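Long-range contacts in rutinosidase (Aspergillus niger, PDB 6I1A), which hydrolyses beta-glycosidic bonds as a secreted rutinosidase of glycoside hydrolase family 5, and probably also trims beta-1,3-glucans: residues 271-276 against 307-312; 276-281 against 314-319; 282-287 against 325-330. All blocks are in the same frame, centred on the assembly; numbering follows the deposited sequence. Where two conformers were deposited one is given.

Interaction 1. Residues 271-276 against 307-312; sequences EHMDSS and QATYNN. With EDO (1,2-ethanediol), chain T.
Two loops are joined through their backbones where Y310 N donates to S275 O (3.0 Å, N-H...O angle 153°), and S276 CA makes a CA-H...O contact with Y310 O, 3.2 Å from carbon to oxygen. Beside this join, the methyl of A308 presses on the backbone of S276, CB to C 3.4 Å. T309 reaches toward the 271-276 loop with both branches of its side chain. Its OG1, anti to the carbonyl carbon (chi1 -63°), sits beside the backbone N of E271, though its actual hydrogen bond goes to Y269 O, the same carbonyl that S275 OG uses. T309 CB lies 3.1 Å from M273 O, and CG2 faces that oxygen too while resting over the rim of one face of the Y310 ring. The phenol ring lies beside the D274 side chain, pointing the same way, with CE2 3.6 Å from D274 OD1. One water then links the two polar ends, donating to D274 OD1 (2.8 Å) and meeting Y310 OH at 2.9 Å. The other carboxylate oxygen, OD2, forms a salt bridge to K246 of the second subunit. Within 307-312 the N312 amide holds both backbone polar atoms of A308: OD1 accepts from its N through an in-plane lone pair, and ND2 donates to its O. These are loops that follow the neighbouring parallel strands 261-269 and 299-308, a pairing typical of a (beta/alpha)8 barrel at the C-terminal ends of its strands, the side on which family 5 enzymes carry their active site.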
loop_
_atom_site.group_PDB
_atom_site.type_symbol
_atom_site.label_atom_id
_atom_site.label_comp_id
_atom_site.label_asym_id
_atom_site.label_seq_id
_atom_site.Cartn_x
_atom_site.Cartn_y
_atom_site.Cartn_z
ATOM N N GLU A 271 -10.287 -6.428 -0.305
ATOM C CA GLU A 271 -10.569 -5.273 0.588
ATOM C C GLU A 271 -9.406 -4.286 0.522
ATOM O O GLU A 271 -8.285 -4.622 0.120
ATOM C CB GLU A 271 -10.793 -5.733 2.021
ATOM C CG GLU A 271 -9.598 -6.436 2.630
ATOM C CD GLU A 271 -9.873 -7.094 3.992
ATOM O OE1 GLU A 271 -11.035 -7.269 4.357
ATOM O OE2 GLU A 271 -8.870 -7.547 4.604
ATOM N N HIS A 272 -9.684 -3.077 1.031
ATOM C CA HIS A 272 -8.646 -2.068 1.356
ATOM C C HIS A 272 -7.950 -1.467 0.126
ATOM O O HIS A 272 -6.827 -0.983 0.234
ATOM C CB HIS A 272 -7.598 -2.659 2.324
ATOM C CG HIS A 272 -8.213 -3.081 3.617
ATOM N ND1 HIS A 272 -7.624 -4.053 4.429
ATOM C CD2 HIS A 272 -9.304 -2.628 4.268
ATOM C CE1 HIS A 272 -8.365 -4.186 5.498
ATOM N NE2 HIS A 272 -9.397 -3.332 5.448
ATOM N N MET A 273 -8.629 -1.473 -1.022
ATOM C CA MET A 273 -8.068 -0.824 -2.214
ATOM C C MET A 273 -9.229 -0.544 -3.173
ATOM O O MET A 273 -10.284 -1.105 -3.054
ATOM C CB MET A 273 -6.988 -1.687 -2.880
ATOM C CG MET A 273 -7.534 -2.987 -3.390
ATOM S SD MET A 273 -6.245 -4.173 -3.895
ATOM C CE MET A 273 -5.687 -4.718 -2.288
ATOM N N ASP A 274 -8.939 0.291 -4.160
ATOM C CA ASP A 274 -9.928 0.681 -5.191
ATOM C C ASP A 274 -9.895 -0.287 -6.363
ATOM O O ASP A 274 -9.989 0.103 -7.562
ATOM C CB ASP A 274 -9.648 2.120 -5.568
ATOM C CG ASP A 274 -9.977 3.095 -4.449
ATOM O OD1 ASP A 274 -10.997 2.845 -3.781
ATOM O OD2 ASP A 274 -9.214 4.029 -4.295
ATOM N N SER A 275 -9.805 -1.586 -6.068
ATOM C CA SER A 275 -9.837 -2.605 -7.104
ATOM C C SER A 275 -11.273 -2.876 -7.598
ATOM O O SER A 275 -12.221 -2.823 -6.796
ATOM C CB SER A 275 -9.197 -3.863 -6.644
ATOM O OG SER A 275 -9.875 -4.361 -5.522
ATOM N N SER A 276 -11.373 -3.218 -8.871
ATOM C CA SER A 276 -12.625 -3.663 -9.493
ATOM C C SER A 276 -12.343 -4.874 -10.365
ATOM O O SER A 276 -11.179 -5.154 -10.709
ATOM C CB SER A 276 -13.215 -2.537 -10.346
ATOM O OG SER A 276 -12.352 -2.264 -11.435
ATOM N N GLN A 307 -11.461 -11.938 -6.467
ATOM C CA GLN A 307 -12.461 -11.003 -5.929
ATOM C C GLN A 307 -11.831 -9.638 -5.722
ATOM O O GLN A 307 -10.756 -9.495 -5.075
ATOM C CB GLN A 307 -13.074 -11.505 -4.640
ATOM C CG GLN A 307 -14.154 -10.529 -4.129
ATOM C CD GLN A 307 -14.733 -10.864 -2.785
ATOM O OE1 GLN A 307 -14.714 -12.028 -2.340
ATOM N NE2 GLN A 307 -15.286 -9.860 -2.119
ATOM N N ALA A 308 -12.478 -8.613 -6.304
ATOM C CA ALA A 308 -12.118 -7.192 -6.090
ATOM C C ALA A 308 -12.892 -6.551 -4.937
ATOM O O ALA A 308 -13.855 -7.125 -4.408
ATOM C CB ALA A 308 -12.378 -6.461 -7.388
ATOM N N THR A 309 -12.456 -5.369 -4.507
ATOM C CA THR A 309 -13.111 -4.660 -3.403
ATOM C C THR A 309 -14.459 -4.100 -3.869
ATOM O O THR A 309 -15.435 -4.179 -3.098
ATOM C CB THR A 309 -12.192 -3.583 -2.845
ATOM O OG1 THR A 309 -11.006 -4.203 -2.302
ATOM C CG2 THR A 309 -12.881 -2.794 -1.751
ATOM N N TYR A 310 -14.502 -3.617 -5.093
ATOM C CA TYR A 310 -15.734 -3.014 -5.645
ATOM C C TYR A 310 -16.055 -3.627 -6.992
ATOM O O TYR A 310 -15.237 -4.172 -7.715
ATOM C CB TYR A 310 -15.480 -1.511 -5.852
ATOM C CG TYR A 310 -15.114 -0.729 -4.638
ATOM C CD1 TYR A 310 -16.076 -0.370 -3.701
ATOM C CD2 TYR A 310 -13.799 -0.438 -4.307
ATOM C CE1 TYR A 310 -15.761 0.331 -2.546
ATOM C CE2 TYR A 310 -13.474 0.279 -3.160
ATOM C CZ TYR A 310 -14.448 0.641 -2.244
ATOM O OH TYR A 310 -14.101 1.370 -1.123
ATOM N N ASN A 311 -17.329 -3.478 -7.392
ATOM C CA ASN A 311 -17.757 -3.717 -8.788
ATOM C C ASN A 311 -17.187 -5.031 -9.320
ATOM O O ASN A 311 -16.579 -5.068 -10.390
ATOM C CB ASN A 311 -17.298 -2.573 -9.706
ATOM C CG ASN A 311 -17.926 -1.249 -9.337
ATOM O OD1 ASN A 311 -18.903 -1.208 -8.613
ATOM N ND2 ASN A 311 -17.329 -0.168 -9.794
ATOM N N ASN A 312 -17.503 -6.105 -8.616
ATOM C CA ASN A 312 -17.240 -7.455 -9.134
ATOM C C ASN A 312 -18.199 -7.788 -10.250
ATOM O O ASN A 312 -19.437 -7.549 -10.073
ATOM C CB ASN A 312 -17.303 -8.518 -8.045
ATOM C CG ASN A 312 -16.094 -8.438 -7.101
ATOM O OD1 ASN A 312 -15.034 -8.964 -7.470
ATOM N ND2 ASN A 312 -16.255 -7.804 -5.946
HETATM C C1 EDO T . -10.334 -3.650 9.049
HETATM O O1 EDO T . -9.972 -4.585 7.984
HETATM C C2 EDO T . -11.481 -2.758 8.764
HETATM O O2 EDO T . -11.450 -2.186 7.460
HETATM O O HOH W 1 -11.292 2.099 -1.090
#

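Interaction 2. Residues 276-281 against 314-319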
loop_
_atom_site.group_PDB
_atom_site.type_symbol
_atom_site.label_atom_id
_atom_site.label_comp_id
_atom_site.label_asym_id
_atom_site.label_seq_id
_atom_site.Cartn_x
_atom_site.Cartn_y
_atom_site.Cartn_z
ATOM N N SER A 276 -11.373 -3.218 -8.871
ATOM C CA SER A 276 -12.625 -3.663 -9.493
ATOM C C SER A 276 -12.343 -4.874 -10.365
ATOM O O SER A 276 -11.179 -5.154 -10.709
ATOM C CB SER A 276 -13.215 -2.537 -10.346
ATOM O OG SER A 276 -12.352 -2.264 -11.435
ATOM N N SER A 277 -13.390 -5.548 -10.872
ATOM C CA SER A 277 -13.118 -6.583 -11.874
ATOM C C SER A 277 -12.455 -5.993 -13.123
ATOM O O SER A 277 -11.597 -6.628 -13.729
ATOM C CB SER A 277 -14.298 -7.391 -12.224
ATOM O OG SER A 277 -14.835 -8.079 -11.097
ATOM N N GLU A 278 -12.874 -4.779 -13.517
ATOM C CA GLU A 278 -12.346 -4.161 -14.741
ATOM C C GLU A 278 -10.861 -3.878 -14.601
ATOM O O GLU A 278 -10.120 -4.113 -15.569
ATOM C CB GLU A 278 -13.108 -2.867 -15.047
ATOM C CG GLU A 278 -12.655 -2.205 -16.344
ATOM C CD GLU A 278 -12.875 -3.095 -17.565
ATOM O OE1 GLU A 278 -13.939 -3.698 -17.614
ATOM O OE2 GLU A 278 -11.926 -3.294 -18.387
ATOM N N ASN A 279 -10.413 -3.350 -13.457
ATOM C CA ASN A 279 -9.016 -2.900 -13.308
ATOM C C ASN A 279 -8.134 -3.958 -12.636
ATOM O O ASN A 279 -6.923 -3.689 -12.444
ATOM C CB ASN A 279 -8.931 -1.553 -12.579
ATOM C CG ASN A 279 -9.263 -1.595 -11.126
ATOM O OD1 ASN A 279 -9.171 -2.655 -10.484
ATOM N ND2 ASN A 279 -9.639 -0.459 -10.560
ATOM N N LEU A 280 -8.705 -5.131 -12.332
ATOM C CA LEU A 280 -7.934 -6.124 -11.534
ATOM C C LEU A 280 -6.607 -6.418 -12.193
ATOM O O LEU A 280 -5.599 -6.581 -11.491
ATOM C CB LEU A 280 -8.754 -7.387 -11.363
ATOM C CG LEU A 280 -8.197 -8.296 -10.258
ATOM C CD1 LEU A 280 -8.567 -7.766 -8.897
ATOM C CD2 LEU A 280 -8.661 -9.718 -10.426
ATOM N N PRO A 281 -6.465 -6.610 -13.527
ATOM C CA PRO A 281 -5.151 -6.932 -14.079
ATOM C C PRO A 281 -4.068 -5.889 -13.789
ATOM O O PRO A 281 -2.879 -6.242 -13.775
ATOM C CB PRO A 281 -5.411 -7.124 -15.594
ATOM C CG PRO A 281 -6.896 -7.467 -15.628
ATOM C CD PRO A 281 -7.539 -6.637 -14.546
ATOM N N LEU A 314 -19.172 -11.045 -12.946
ATOM C CA LEU A 314 -18.977 -12.426 -13.369
ATOM C C LEU A 314 -18.383 -12.559 -14.752
ATOM O O LEU A 314 -17.759 -13.565 -15.100
ATOM C CB LEU A 314 -20.327 -13.140 -13.237
ATOM C CG LEU A 314 -20.920 -13.160 -11.831
ATOM C CD1 LEU A 314 -22.368 -13.615 -11.855
ATOM C CD2 LEU A 314 -20.127 -14.086 -10.959
ATOM N N ALA A 315 -18.701 -11.565 -15.623
ATOM C CA ALA A 315 -18.302 -11.626 -17.022
ATOM C C ALA A 315 -16.764 -11.623 -17.186
ATOM O O ALA A 315 -16.308 -12.136 -18.202
ATOM C CB ALA A 315 -18.920 -10.436 -17.762
ATOM N N LEU A 316 -16.032 -11.026 -16.246
ATOM C CA LEU A 316 -14.580 -10.843 -16.401
ATOM C C LEU A 316 -13.810 -11.923 -15.628
ATOM O O LEU A 316 -12.629 -11.775 -15.566
ATOM C CB LEU A 316 -14.198 -9.450 -15.928
ATOM C CG LEU A 316 -14.596 -8.299 -16.885
ATOM C CD1 LEU A 316 -14.335 -6.947 -16.265
ATOM C CD2 LEU A 316 -13.862 -8.443 -18.196
ATOM N N ARG A 317 -14.466 -12.918 -15.107
ATOM C CA ARG A 317 -13.754 -13.926 -14.270
ATOM C C ARG A 317 -12.739 -14.656 -15.107
ATOM O O ARG A 317 -11.575 -14.845 -14.677
ATOM C CB ARG A 317 -14.729 -14.918 -13.637
ATOM C CG ARG A 317 -15.562 -14.307 -12.537
ATOM C CD ARG A 317 -16.538 -15.328 -11.994
ATOM N NE ARG A 317 -17.535 -15.723 -13.002
ATOM C CZ ARG A 317 -18.336 -16.764 -12.891
ATOM N NH1 ARG A 317 -18.353 -17.526 -11.795
ATOM N NH2 ARG A 317 -19.196 -17.011 -13.862
ATOM N N LYS A 318 -13.106 -15.091 -16.316
ATOM C CA LYS A 318 -12.130 -15.851 -17.150
ATOM C C LYS A 318 -10.919 -14.969 -17.484
ATOM O O LYS A 318 -9.778 -15.424 -17.306
ATOM C CB LYS A 318 -12.776 -16.395 -18.428
ATOM C CG LYS A 318 -11.815 -17.080 -19.392
ATOM C CD LYS A 318 -12.502 -17.731 -20.576
ATOM C CE LYS A 318 -11.545 -18.502 -21.458
ATOM N NZ LYS A 318 -12.206 -19.012 -22.681
ATOM N N ARG A 319 -11.170 -13.741 -17.937
ATOM C CA ARG A 319 -10.078 -12.800 -18.295
ATOM C C ARG A 319 -9.170 -12.571 -17.078
ATOM O O ARG A 319 -7.944 -12.584 -17.251
ATOM C CB ARG A 319 -10.685 -11.483 -18.790
ATOM C CG ARG A 319 -9.673 -10.372 -19.025
ATOM C CD ARG A 319 -9.580 -9.437 -17.831
ATOM N NE ARG A 319 -9.669 -8.050 -18.255
ATOM C CZ ARG A 319 -10.030 -7.033 -17.488
ATOM N NH1 ARG A 319 -10.355 -7.230 -16.223
ATOM N NH2 ARG A 319 -10.068 -5.816 -17.995
#
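R319 grips the backbone oxygen of E278 with both terminal nitrogens, NH2 at 3.0 Å and NH1 at 3.2 Å. NH2 comes in close to the plane of that carbonyl, whereas NH1 stands well above it. NH1 also makes a weak, bent bond to S277 O, which lies at the edge of the guanidinium and takes a further hydrogen bond from N320. The charge is met a second time by the E278 side chain, bent at chi2 (61°), which brings its carboxylate round into a salt bridge, OE2 to R319 NH2 3.2 Å. That is the one salt-bridge pair, and with the planes of the two flat groups 68° apart it is not a side-on paired bridge. The guanidinium is also sandwiched: P281 CG sits 3.4 Å above one face, toward its rim, and L316, three residues before R319, places CD2 over the rim of the other. Further out, L316 CD1 rests against E278 OE1 (3.5 Å) and the CB of S277, while S277 OG turns elsewhere, to the backbone N of T313. L316 is the N-cap residue of helix 317-331, and S277 and E278 lead into helix 280-290, so one arginine ties together the starts of both helices. With two carbonyls and a carboxylate gathered round it, the guanidinium is probably well compensated in charge, and its contacts at edge and faces restrict how it can rotate.

Interaction 3. Residues 282-287 against 325-330. With EDO (1,2-ethanediol), chain S; EDO (1,2-ethanediol), chain Q.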
loop_
_atom_site.group_PDB
_atom_site.type_symbol
_atom_site.label_atom_id
_atom_site.label_comp_id
_atom_site.label_asym_id
_atom_site.label_seq_id
_atom_site.Cartn_x
_atom_site.Cartn_y
_atom_site.Cartn_z
ATOM N N GLU A 282 -4.463 -4.625 -13.613
ATOM C CA GLU A 282 -3.539 -3.548 -13.219
ATOM C C GLU A 282 -2.991 -3.797 -11.823
ATOM O O GLU A 282 -1.762 -3.625 -11.601
ATOM C CB GLU A 282 -4.218 -2.183 -13.294
ATOM C CG GLU A 282 -4.630 -1.809 -14.694
ATOM C CD GLU A 282 -5.620 -0.650 -14.738
ATOM O OE1 GLU A 282 -5.665 0.138 -13.822
ATOM O OE2 GLU A 282 -6.449 -0.656 -15.665
ATOM N N TYR A 283 -3.845 -4.210 -10.935
ATOM C CA TYR A 283 -3.438 -4.497 -9.521
ATOM C C TYR A 283 -2.568 -5.751 -9.488
ATOM O O TYR A 283 -1.561 -5.842 -8.728
ATOM C CB TYR A 283 -4.645 -4.633 -8.606
ATOM C CG TYR A 283 -5.231 -3.310 -8.184
ATOM C CD1 TYR A 283 -6.162 -2.643 -8.952
ATOM C CD2 TYR A 283 -4.802 -2.701 -7.027
ATOM C CE1 TYR A 283 -6.632 -1.393 -8.608
ATOM C CE2 TYR A 283 -5.305 -1.463 -6.636
ATOM C CZ TYR A 283 -6.249 -0.824 -7.414
ATOM O OH TYR A 283 -6.716 0.446 -7.091
ATOM N N ILE A 284 -2.916 -6.761 -10.286
ATOM C CA ILE A 284 -2.099 -7.990 -10.391
ATOM C C ILE A 284 -0.704 -7.621 -10.908
ATOM O O ILE A 284 0.338 -8.072 -10.360
ATOM C CB ILE A 284 -2.823 -9.008 -11.300
ATOM C CG1 ILE A 284 -4.022 -9.611 -10.563
ATOM C CG2 ILE A 284 -1.916 -10.120 -11.813
ATOM C CD1 ILE A 284 -4.984 -10.389 -11.449
ATOM N N LEU A 285 -0.650 -6.857 -12.010
ATOM C CA LEU A 285 0.652 -6.491 -12.571
ATOM C C LEU A 285 1.449 -5.639 -11.563
ATOM O O LEU A 285 2.673 -5.841 -11.456
ATOM C CB LEU A 285 0.461 -5.750 -13.904
ATOM C CG LEU A 285 1.747 -5.334 -14.629
ATOM C CD1 LEU A 285 2.584 -6.556 -14.950
ATOM C CD2 LEU A 285 1.409 -4.570 -15.898
ATOM N N ALA A 286 0.822 -4.757 -10.802
ATOM C CA ALA A 286 1.523 -3.946 -9.797
ATOM C C ALA A 286 2.199 -4.855 -8.750
ATOM O O ALA A 286 3.393 -4.678 -8.386
ATOM C CB ALA A 286 0.584 -2.948 -9.146
ATOM N N ASP A 287 1.485 -5.861 -8.277
ATOM C CA ASP A 287 2.046 -6.805 -7.309
ATOM C C ASP A 287 3.230 -7.516 -7.927
ATOM O O ASP A 287 4.272 -7.719 -7.289
ATOM C CB ASP A 287 0.973 -7.799 -6.848
ATOM C CG ASP A 287 -0.042 -7.222 -5.886
ATOM O OD1 ASP A 287 0.216 -6.134 -5.290
ATOM O OD2 ASP A 287 -1.075 -7.866 -5.688
ATOM N N LEU A 325 -2.800 -15.881 -13.850
ATOM C CA LEU A 325 -1.928 -17.036 -14.101
ATOM C C LEU A 325 -0.721 -16.631 -14.953
ATOM O O LEU A 325 0.449 -16.984 -14.659
ATOM C CB LEU A 325 -2.686 -18.155 -14.803
ATOM C CG LEU A 325 -3.742 -18.822 -13.951
ATOM C CD1 LEU A 325 -4.450 -19.913 -14.749
ATOM C CD2 LEU A 325 -3.190 -19.487 -12.712
ATOM N N GLU A 326 -0.981 -15.879 -16.012
ATOM C CA GLU A 326 0.087 -15.489 -16.951
ATOM C C GLU A 326 1.123 -14.585 -16.264
ATOM O O GLU A 326 2.349 -14.720 -16.490
ATOM C CB GLU A 326 -0.462 -14.762 -18.196
ATOM C CG GLU A 326 -1.159 -15.669 -19.190
ATOM C CD GLU A 326 -1.860 -14.916 -20.304
ATOM O OE1 GLU A 326 -2.784 -15.544 -20.892
ATOM O OE2 GLU A 326 -1.588 -13.648 -20.455
ATOM N N THR A 327 0.652 -13.681 -15.403
ATOM C CA THR A 327 1.526 -12.715 -14.722
ATOM C C THR A 327 2.392 -13.465 -13.711
ATOM O O THR A 327 3.593 -13.252 -13.683
ATOM C CB THR A 327 0.694 -11.627 -14.086
ATOM O OG1 THR A 327 -0.125 -10.952 -15.055
ATOM C CG2 THR A 327 1.589 -10.595 -13.423
ATOM N N TRP A 328 1.784 -14.260 -12.869
ATOM C CA TRP A 328 2.584 -14.926 -11.823
ATOM C C TRP A 328 3.597 -15.880 -12.425
ATOM O O TRP A 328 4.672 -16.115 -11.790
ATOM C CB TRP A 328 1.716 -15.664 -10.826
ATOM C CG TRP A 328 0.583 -14.904 -10.209
ATOM C CD1 TRP A 328 -0.709 -15.328 -10.099
ATOM C CD2 TRP A 328 0.571 -13.553 -9.698
ATOM N NE1 TRP A 328 -1.476 -14.407 -9.498
ATOM C CE2 TRP A 328 -0.736 -13.288 -9.210
ATOM C CE3 TRP A 328 1.531 -12.570 -9.503
ATOM C CZ2 TRP A 328 -1.104 -12.098 -8.570
ATOM C CZ3 TRP A 328 1.167 -11.381 -8.889
ATOM C CH2 TRP A 328 -0.124 -11.133 -8.430
ATOM N N SER A 329 3.312 -16.520 -13.581
ATOM C CA SER A 329 4.283 -17.490 -14.133
ATOM C C SER A 329 5.383 -16.796 -14.962
ATOM O O SER A 329 6.369 -17.513 -15.301
ATOM C CB SER A 329 3.566 -18.582 -14.861
ATOM O OG SER A 329 2.867 -18.031 -15.936
ATOM N N SER A 330 5.219 -15.545 -15.263
ATOM C CA SER A 330 6.219 -14.744 -16.020
ATOM C C SER A 330 7.200 -14.074 -15.077
ATOM O O SER A 330 8.417 -14.219 -15.275
ATOM C CB SER A 330 5.597 -13.784 -16.934
ATOM O OG SER A 330 6.619 -13.241 -17.759
HETATM C C1 EDO S . -3.307 -0.503 -9.655
HETATM O O1 EDO S . -1.941 -0.144 -9.496
HETATM C C2 EDO S . -4.092 0.561 -10.289
HETATM O O2 EDO S . -3.940 0.645 -11.653
HETATM C C1 EDO Q . 4.027 -11.121 -18.872
HETATM O O1 EDO Q . 4.849 -12.144 -19.383
HETATM C C2 EDO Q . 2.720 -11.555 -18.355
HETATM O O2 EDO Q . 1.877 -11.956 -19.434
#
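In I284 CG1 stands beside the backbone N (chi1 -73°), which leaves CG2 anti to that N and aimed at W328 and T327; the tryptophan's CG, anti to its own carbonyl carbon, starts the indole on its way to meet it. I284 CG2 lies over a face of the six-membered ring, 4.1 Å from its centroid and 22° off the normal, a CH-pi contact. The far corner of the ring points at the backbone of helix 280-290: W328 CH2 is 3.6 Å from I284 O, and D287 CB meets the ring edge in its plane. D287's carboxylate is bound by K291 and the hydroxyl of Y269. T327 fills the outer side, with CB 3.8 Å from I284 CG2 and its methyl near L285; its OG1 is bonded to A323 O in its own helix. On the inner side W328 meets H267 and packs edge-to-face against W304. No hydrogen bond joins the two segments. Their short axes run 9.8 Å apart at closest and only 9° from parallel, as expected of neighbouring outer helices of a TIM barrel, here with the indole wedged between helices and strands.

The three contacts run in one order along the chain: 271-276, 276-281 and 282-287 come first, then 307-312, 314-319 and 325-330 answer them in the same sequence. Two successive beta-alpha units of the barrel are thus joined side by side, from the loops after strands 261-269 and 299-308 down helices 280-290 and 317-331. Interactions 1 and 2 have centres about 10 Å apart and share S276; 2 and 3 lie about 13 Å apart on the same helix pair, and 1 and 3 about 16 Å. Y283 packs against M273, D274 and S275, linking interaction 3 back to 1. Both of these also touch the second subunit.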